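Local coordinates for protein putative acyl-CoA thioester hydrolase YbhC (Escherichia coli K-12, PDB 3GRH) that is a putative thioesterase of the outer membrane, a lipoprotein of the pectinesterase family that neither binds pectin nor has pectinesterase activity, at residues Ala94-Ala99 with Val121-Ala126; Val240-Leu243 with Asn247-Phe250; Asn395-Asp398 with Asn402-Trp405. All coordinates share one frame; numbering follows the deposited sequence.

Interaction 1. Residues Ala94-Ala99 with Val121-Ala126; sequences AAVDAA and VYVPAA
With chi1 at 168°, Val96 swings CG1 to the far side from its own backbone N and CG2 to the far side from its carbonyl carbon, so that the two methyls fork over different parts of the chain from Val121 to Pro124. Val121 answers with a similar rotamer (chi1 175°), which sets its CG1 in the path of Val96 CG2; those methyls meet at 4.2 Å, the two side chains lying at a slant to one another. The other branch of the fork does more. Val96 CG1 settles 3.7 Å from Tyr122 O, covering a peptide oxygen with a methyl rather than bonding to it, and it also lies 4.1 Å from Pro124 CD. The side chain of Val123 joins from further along the strand, its CG1 4.2 Å from Val96 CG1. Of residues 94-99, Val96 alone reaches all four residues from Val121 to Pro124.

This is how a helix can close the end of a right-handed parallel beta-helix, the fold of the pectinesterase family. Helix 92-100 runs beside strand 115-123, and the local axes of residues 94-99 and 121-123 are 8.6 Å apart and inclined by 16°. Val121 and Val123 bond through their backbones to the strand 196-198 region. On the helix side it is the backbone of Tyr122 that is met, its N donating to Gln93 OE1, while the ring turns the other way to stack on Tyr167. Gln93 NE2 in turn donates to Asp97 OD1, a polar link one helical turn long beside the apolar contact.

No hydrogen bond joins residues 94-99 to 121-126 directly, and all five touching residues are buried.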
loop_
_atom_site.group_PDB
_atom_site.type_symbol
_atom_site.label_atom_id
_atom_site.label_comp_id
_atom_site.label_asym_id
_atom_site.label_seq_id
_atom_site.Cartn_x
_atom_site.Cartn_y
_atom_site.Cartn_z
ATOM N N ALA A 94 -16.808 -11.624 -11.676
ATOM C CA ALA A 94 -17.176 -12.795 -12.451
ATOM C C ALA A 94 -16.015 -13.379 -13.224
ATOM O O ALA A 94 -15.915 -14.627 -13.388
ATOM C CB ALA A 94 -18.340 -12.429 -13.356
ATOM N N ALA A 95 -15.166 -12.515 -13.784
ATOM C CA ALA A 95 -14.004 -12.972 -14.505
ATOM C C ALA A 95 -12.997 -13.570 -13.556
ATOM O O ALA A 95 -12.352 -14.512 -13.887
ATOM C CB ALA A 95 -13.335 -11.793 -15.285
ATOM N N VAL A 96 -12.761 -12.944 -12.415
ATOM C CA VAL A 96 -11.873 -13.528 -11.385
ATOM C C VAL A 96 -12.336 -14.894 -10.979
ATOM O O VAL A 96 -11.567 -15.803 -10.912
ATOM C CB VAL A 96 -11.754 -12.621 -10.149
ATOM C CG1 VAL A 96 -11.089 -13.334 -8.961
ATOM C CG2 VAL A 96 -11.017 -11.317 -10.501
ATOM N N ASP A 97 -13.644 -15.053 -10.692
ATOM C CA ASP A 97 -14.198 -16.343 -10.399
ATOM C C ASP A 97 -13.971 -17.344 -11.499
ATOM O O ASP A 97 -13.588 -18.451 -11.188
ATOM C CB ASP A 97 -15.680 -16.213 -10.103
ATOM C CG ASP A 97 -16.003 -15.463 -8.830
ATOM O OD1 ASP A 97 -15.101 -15.081 -8.079
ATOM O OD2 ASP A 97 -17.234 -15.254 -8.523
ATOM N N ALA A 98 -14.115 -16.943 -12.767
ATOM C CA ALA A 98 -13.918 -17.876 -13.836
ATOM C C ALA A 98 -12.470 -18.320 -13.925
ATOM O O ALA A 98 -12.206 -19.438 -14.382
ATOM C CB ALA A 98 -14.348 -17.282 -15.191
ATOM N N ALA A 99 -11.557 -17.434 -13.550
ATOM C CA ALA A 99 -10.148 -17.779 -13.522
ATOM C C ALA A 99 -9.856 -18.760 -12.398
ATOM O O ALA A 99 -9.140 -19.759 -12.555
ATOM C CB ALA A 99 -9.290 -16.506 -13.346
ATOM N N VAL A 121 -14.009 -6.266 -5.664
ATOM C CA VAL A 121 -13.319 -7.340 -6.419
ATOM C C VAL A 121 -12.503 -8.013 -5.329
ATOM O O VAL A 121 -11.601 -7.415 -4.736
ATOM C CB VAL A 121 -12.395 -6.787 -7.462
ATOM C CG1 VAL A 121 -11.606 -7.908 -8.126
ATOM C CG2 VAL A 121 -13.145 -5.985 -8.516
ATOM N N TYR A 122 -12.808 -9.264 -5.076
ATOM C CA TYR A 122 -12.076 -10.085 -4.099
ATOM C C TYR A 122 -11.351 -11.169 -4.882
ATOM O O TYR A 122 -11.956 -11.929 -5.663
ATOM C CB TYR A 122 -13.036 -10.734 -3.167
ATOM C CG TYR A 122 -13.681 -9.874 -2.098
ATOM C CD1 TYR A 122 -13.423 -8.498 -1.993
ATOM C CD2 TYR A 122 -14.618 -10.424 -1.281
ATOM C CE1 TYR A 122 -14.053 -7.722 -1.061
ATOM C CE2 TYR A 122 -15.251 -9.643 -0.374
ATOM C CZ TYR A 122 -14.932 -8.339 -0.243
ATOM O OH TYR A 122 -15.581 -7.555 0.742
ATOM N N VAL A 123 -10.026 -11.206 -4.718
ATOM C CA VAL A 123 -9.193 -12.178 -5.471
ATOM C C VAL A 123 -8.648 -13.135 -4.437
ATOM O O VAL A 123 -7.832 -12.763 -3.621
ATOM C CB VAL A 123 -8.030 -11.532 -6.229
ATOM C CG1 VAL A 123 -7.363 -12.544 -7.178
ATOM C CG2 VAL A 123 -8.545 -10.371 -7.110
ATOM N N PRO A 124 -9.091 -14.369 -4.445
ATOM C CA PRO A 124 -8.681 -15.303 -3.390
ATOM C C PRO A 124 -7.328 -15.893 -3.584
ATOM O O PRO A 124 -6.700 -15.782 -4.639
ATOM C CB PRO A 124 -9.789 -16.376 -3.471
ATOM C CG PRO A 124 -10.158 -16.356 -4.847
ATOM C CD PRO A 124 -10.170 -14.961 -5.263
ATOM N N ALA A 125 -6.819 -16.429 -2.487
ATOM C CA ALA A 125 -5.630 -17.268 -2.569
ATOM C C ALA A 125 -5.933 -18.429 -3.528
ATOM O O ALA A 125 -7.036 -18.989 -3.555
ATOM C CB ALA A 125 -5.243 -17.751 -1.181
ATOM N N ALA A 126 -4.939 -18.736 -4.366
ATOM C CA ALA A 126 -5.093 -19.736 -5.407
ATOM C C ALA A 126 -3.706 -20.204 -5.744
ATOM O O ALA A 126 -2.770 -19.496 -5.521
ATOM C CB ALA A 126 -5.698 -19.096 -6.620
#

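Interaction 2. Residues Val240-Leu243 with Asn247-Phe250; sequences VNIL and NTFF
Methyl-to-methyl packing carries most of the contact between Ile242 and Thr248. Ile242 CG2 and Thr248 CG2 approach to 3.6 Å, the side chains meeting at a slant. Thr248 CG2 also lies 3.6 Å from Ile242 O and 3.8 Å from Leu243 C, so this single methyl is lodged against both the side chain and the backbone at the end of strand 240-243. Leu243 contributes by its backbone, since its CB points away from residues 247-250.

An aliphatic-aromatic contact comes next. The CG1-CD1 arm of Ile242 is extended (chi2 169°) and delivers CD1 over one face of the Phe249 ring, displaced toward the rim, with Ile242 CD1 4.2 Å from Phe249 CD1. Leu228 touches both Ile242 and Phe249, which places the pair among the inward-facing side chains stacked from coil to coil in the parallel beta-helix. Strands 240-243 and 249-251 are consecutive there, separated by a tight bend.

Polar bonding runs along other lines. With chi1 near -59°, Thr248 turns CG2 to Ile242 and OG1 beside its own backbone N; the hydroxyl is bonded to Glu276 O in strand 274-277, whose backbone is bonded to that of Ile242 as well. The side chain of Thr248 lies about 8 Å from that of Asp280, the predicted nucleophile, so the bend is near the presumed active site.

The chemistry thus separates the two sides of one threonine: its methyl belongs to the apolar interior and its hydroxyl to the adjacent coil, so the bend is probably positioned by shape on one side and by a directional bond on the other.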
loop_
_atom_site.group_PDB
_atom_site.type_symbol
_atom_site.label_atom_id
_atom_site.label_comp_id
_atom_site.label_asym_id
_atom_site.label_seq_id
_atom_site.Cartn_x
_atom_site.Cartn_y
_atom_site.Cartn_z
ATOM N N VAL A 240 -0.717 2.051 -11.825
ATOM C CA VAL A 240 -2.076 2.014 -11.241
ATOM C C VAL A 240 -2.314 3.294 -10.505
ATOM O O VAL A 240 -1.411 3.824 -9.857
ATOM C CB VAL A 240 -2.270 0.745 -10.379
ATOM C CG1 VAL A 240 -3.550 0.770 -9.485
ATOM C CG2 VAL A 240 -2.285 -0.475 -11.245
ATOM N N ASN A 241 -3.551 3.775 -10.489
ATOM C CA ASN A 241 -3.940 4.880 -9.610
ATOM C C ASN A 241 -4.739 4.277 -8.477
ATOM O O ASN A 241 -5.689 3.541 -8.736
ATOM C CB ASN A 241 -4.884 5.883 -10.311
ATOM C CG ASN A 241 -4.245 6.607 -11.451
ATOM O OD1 ASN A 241 -3.071 6.868 -11.481
ATOM N ND2 ASN A 241 -5.035 6.832 -12.499
ATOM N N ILE A 242 -4.345 4.567 -7.252
ATOM C CA ILE A 242 -5.059 4.127 -6.050
ATOM C C ILE A 242 -5.539 5.334 -5.299
ATOM O O ILE A 242 -4.715 6.132 -4.850
ATOM C CB ILE A 242 -4.145 3.244 -5.141
ATOM C CG1 ILE A 242 -3.386 2.192 -5.932
ATOM C CG2 ILE A 242 -5.068 2.612 -4.149
ATOM C CD1 ILE A 242 -2.302 1.520 -5.075
ATOM N N LEU A 243 -6.867 5.519 -5.282
ATOM C CA LEU A 243 -7.471 6.780 -4.890
ATOM C C LEU A 243 -8.335 6.592 -3.679
ATOM O O LEU A 243 -9.234 5.735 -3.633
ATOM C CB LEU A 243 -8.296 7.389 -6.024
ATOM C CG LEU A 243 -7.515 7.614 -7.289
ATOM C CD1 LEU A 243 -8.414 8.169 -8.363
ATOM C CD2 LEU A 243 -6.303 8.458 -7.148
ATOM N N ASN A 247 -6.677 5.640 4.735
ATOM C CA ASN A 247 -6.255 4.249 4.562
ATOM C C ASN A 247 -6.451 3.771 3.115
ATOM O O ASN A 247 -6.808 2.594 2.895
ATOM C CB ASN A 247 -7.015 3.312 5.496
ATOM C CG ASN A 247 -6.760 3.561 6.956
ATOM O OD1 ASN A 247 -7.713 3.886 7.700
ATOM N ND2 ASN A 247 -5.512 3.415 7.397
ATOM N N THR A 248 -6.055 4.566 2.114
ATOM C CA THR A 248 -6.164 4.204 0.747
ATOM C C THR A 248 -5.601 2.844 0.313
ATOM O O THR A 248 -6.305 2.082 -0.335
ATOM C CB THR A 248 -5.492 5.308 -0.052
ATOM O OG1 THR A 248 -6.143 6.556 0.233
ATOM C CG2 THR A 248 -5.597 5.016 -1.499
ATOM N N PHE A 249 -4.368 2.568 0.701
ATOM C CA PHE A 249 -3.673 1.347 0.338
ATOM C C PHE A 249 -3.296 0.642 1.642
ATOM O O PHE A 249 -2.646 1.244 2.474
ATOM C CB PHE A 249 -2.475 1.728 -0.501
ATOM C CG PHE A 249 -1.665 0.536 -0.982
ATOM C CD1 PHE A 249 -2.272 -0.639 -1.464
ATOM C CD2 PHE A 249 -0.312 0.597 -1.011
ATOM C CE1 PHE A 249 -1.499 -1.683 -1.952
ATOM C CE2 PHE A 249 0.450 -0.473 -1.474
ATOM C CZ PHE A 249 -0.129 -1.570 -1.942
ATOM N N PHE A 250 -3.706 -0.634 1.802
ATOM C CA PHE A 250 -3.493 -1.369 3.035
ATOM C C PHE A 250 -2.833 -2.682 2.674
ATOM O O PHE A 250 -3.341 -3.418 1.838
ATOM C CB PHE A 250 -4.819 -1.643 3.719
ATOM C CG PHE A 250 -4.710 -1.694 5.214
ATOM C CD1 PHE A 250 -5.221 -0.680 5.969
ATOM C CD2 PHE A 250 -3.941 -2.642 5.841
ATOM C CE1 PHE A 250 -5.072 -0.664 7.363
ATOM C CE2 PHE A 250 -3.773 -2.660 7.222
ATOM C CZ PHE A 250 -4.344 -1.685 7.988
#

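Interaction 3. Residues Asn395-Asp398 with Asn402-Trp405; sequences NLND and NRMW
Leu396 holds Trp405 in two quite different ways. Its CD2 methyl sits over one face of the indole as a CH-pi contact, 3.8 Å from the centroid of the six-membered ring and 21° off the normal. Its carbonyl oxygen reaches the same indole through water: the water donates to Leu396 O at 2.8 Å and accepts from Trp405 NE1 at 2.9 Å, which ties the ring's N-H to the loop and is likely to limit its turning.

Arg403 passes alongside, its CD 3.5 Å from Leu396 O. A bend at chi3 (-67°) brings the guanidinium edge beside the Asn397 amide, the two planes 74° apart, and on to backbone carbonyls, NH2 to Asn349 O and NH1 to Ile317 O. With an alanine here, those two oxygens would probably lose the donor that Arg403 supplies, and the flank of the Leu396 carbonyl its aliphatic cover.

The loop is shaped from within. Asn395 OD1 accepts from Asn397 N at 2.8 Å, the donor standing above the carbonyl plane, while Asp398 N bonds to Asn395 O at 3.2 Å.

Residues 395-398 therefore combine an Asx turn with a type I beta turn, packed against strand 403-407. That strand pairs in parallel with 351-355 as the outermost member of its sheet, at the C-terminal end of the beta-helix.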
loop_
_atom_site.group_PDB
_atom_site.type_symbol
_atom_site.label_atom_id
_atom_site.label_comp_id
_atom_site.label_asym_id
_atom_site.label_seq_id
_atom_site.Cartn_x
_atom_site.Cartn_y
_atom_site.Cartn_z
ATOM N N ASN A 395 21.641 1.304 16.657
ATOM C CA ASN A 395 20.918 0.090 16.303
ATOM C C ASN A 395 19.629 0.510 15.615
ATOM O O ASN A 395 18.701 1.074 16.246
ATOM C CB ASN A 395 20.639 -0.706 17.559
ATOM C CG ASN A 395 19.745 -1.920 17.336
ATOM O OD1 ASN A 395 19.296 -2.213 16.236
ATOM N ND2 ASN A 395 19.436 -2.625 18.470
ATOM N N LEU A 396 19.528 0.242 14.328
ATOM C CA LEU A 396 18.383 0.665 13.560
ATOM C C LEU A 396 17.105 -0.066 13.904
ATOM O O LEU A 396 16.042 0.315 13.358
ATOM C CB LEU A 396 18.677 0.487 12.066
ATOM C CG LEU A 396 19.859 1.283 11.563
ATOM C CD1 LEU A 396 20.266 0.835 10.131
ATOM C CD2 LEU A 396 19.525 2.810 11.590
ATOM N N ASN A 397 17.184 -1.105 14.756
ATOM C CA ASN A 397 16.008 -1.868 15.131
ATOM C C ASN A 397 15.685 -1.742 16.617
ATOM O O ASN A 397 14.815 -2.443 17.126
ATOM C CB ASN A 397 16.163 -3.300 14.685
ATOM C CG ASN A 397 16.252 -3.397 13.184
ATOM O OD1 ASN A 397 17.334 -3.776 12.636
ATOM N ND2 ASN A 397 15.212 -2.982 12.491
ATOM N N ASP A 398 16.227 -0.718 17.243
ATOM C CA ASP A 398 16.015 -0.461 18.702
ATOM C C ASP A 398 14.557 -0.121 18.971
ATOM O O ASP A 398 13.987 0.762 18.325
ATOM C CB ASP A 398 16.953 0.710 19.046
ATOM C CG ASP A 398 17.011 1.050 20.502
ATOM O OD1 ASP A 398 16.091 0.711 21.275
ATOM O OD2 ASP A 398 18.057 1.666 20.909
ATOM N N ASN A 402 11.618 5.054 17.174
ATOM C CA ASN A 402 10.923 4.710 15.959
ATOM C C ASN A 402 11.927 4.283 14.887
ATOM O O ASN A 402 13.117 4.432 15.047
ATOM C CB ASN A 402 10.086 5.912 15.532
ATOM C CG ASN A 402 8.802 6.030 16.292
ATOM O OD1 ASN A 402 7.773 5.341 16.009
ATOM N ND2 ASN A 402 8.813 6.853 17.304
ATOM N N ARG A 403 11.414 3.756 13.806
ATOM C CA ARG A 403 12.166 3.206 12.689
ATOM C C ARG A 403 11.696 3.816 11.384
ATOM O O ARG A 403 11.529 3.159 10.372
ATOM C CB ARG A 403 11.967 1.688 12.657
ATOM C CG ARG A 403 12.463 0.983 13.848
ATOM C CD ARG A 403 12.675 -0.494 13.605
ATOM N NE ARG A 403 11.390 -1.171 13.367
ATOM C CZ ARG A 403 11.247 -2.423 13.011
ATOM N NH1 ARG A 403 12.319 -3.112 12.776
ATOM N NH2 ARG A 403 10.052 -2.949 12.869
ATOM N N MET A 404 11.607 5.135 11.401
ATOM C CA MET A 404 11.231 5.958 10.248
ATOM C C MET A 404 12.416 6.863 9.876
ATOM O O MET A 404 12.880 7.718 10.651
ATOM C CB MET A 404 9.901 6.669 10.625
ATOM C CG MET A 404 8.976 5.631 11.063
ATOM S SD MET A 404 7.804 6.081 12.193
ATOM C CE MET A 404 6.689 6.264 10.915
ATOM N N TRP A 405 12.914 6.631 8.671
ATOM C CA TRP A 405 14.186 7.178 8.218
ATOM C C TRP A 405 14.181 7.771 6.817
ATOM O O TRP A 405 13.331 7.398 6.020
ATOM C CB TRP A 405 15.235 6.077 8.141
ATOM C CG TRP A 405 15.280 5.102 9.279
ATOM C CD1 TRP A 405 14.688 3.932 9.295
ATOM C CD2 TRP A 405 15.946 5.243 10.560
ATOM N NE1 TRP A 405 14.966 3.261 10.491
ATOM C CE2 TRP A 405 15.683 4.077 11.300
ATOM C CE3 TRP A 405 16.701 6.240 11.157
ATOM C CZ2 TRP A 405 16.198 3.872 12.583
ATOM C CZ3 TRP A 405 17.201 6.034 12.433
ATOM C CH2 TRP A 405 16.982 4.889 13.122
HETATM O O HOH W 1 14.911 0.367 10.790
HETATM O O HOH W 2 14.739 2.230 16.204
#

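Together the three contacts sample the length of one beta-helix. Interaction 2 has its centre about 6 Å from the centre of the folded chain, while interactions 1 and 3 sit on opposite sides of that centre, their own centres about 38 Å apart. Interactions 1 and 2 both involve strands of the parallel faces of the beta-helix and are buried, with no hydrogen bond crossing between their segments; one sets a helix against a strand, the other joins successive strands round a bend. Interaction 3 lies against strand 403-407, at the edge of a different parallel sheet, and is only partly buried. There water enters the contact and an arginine joins in, as suits a loop laid over a terminal strand.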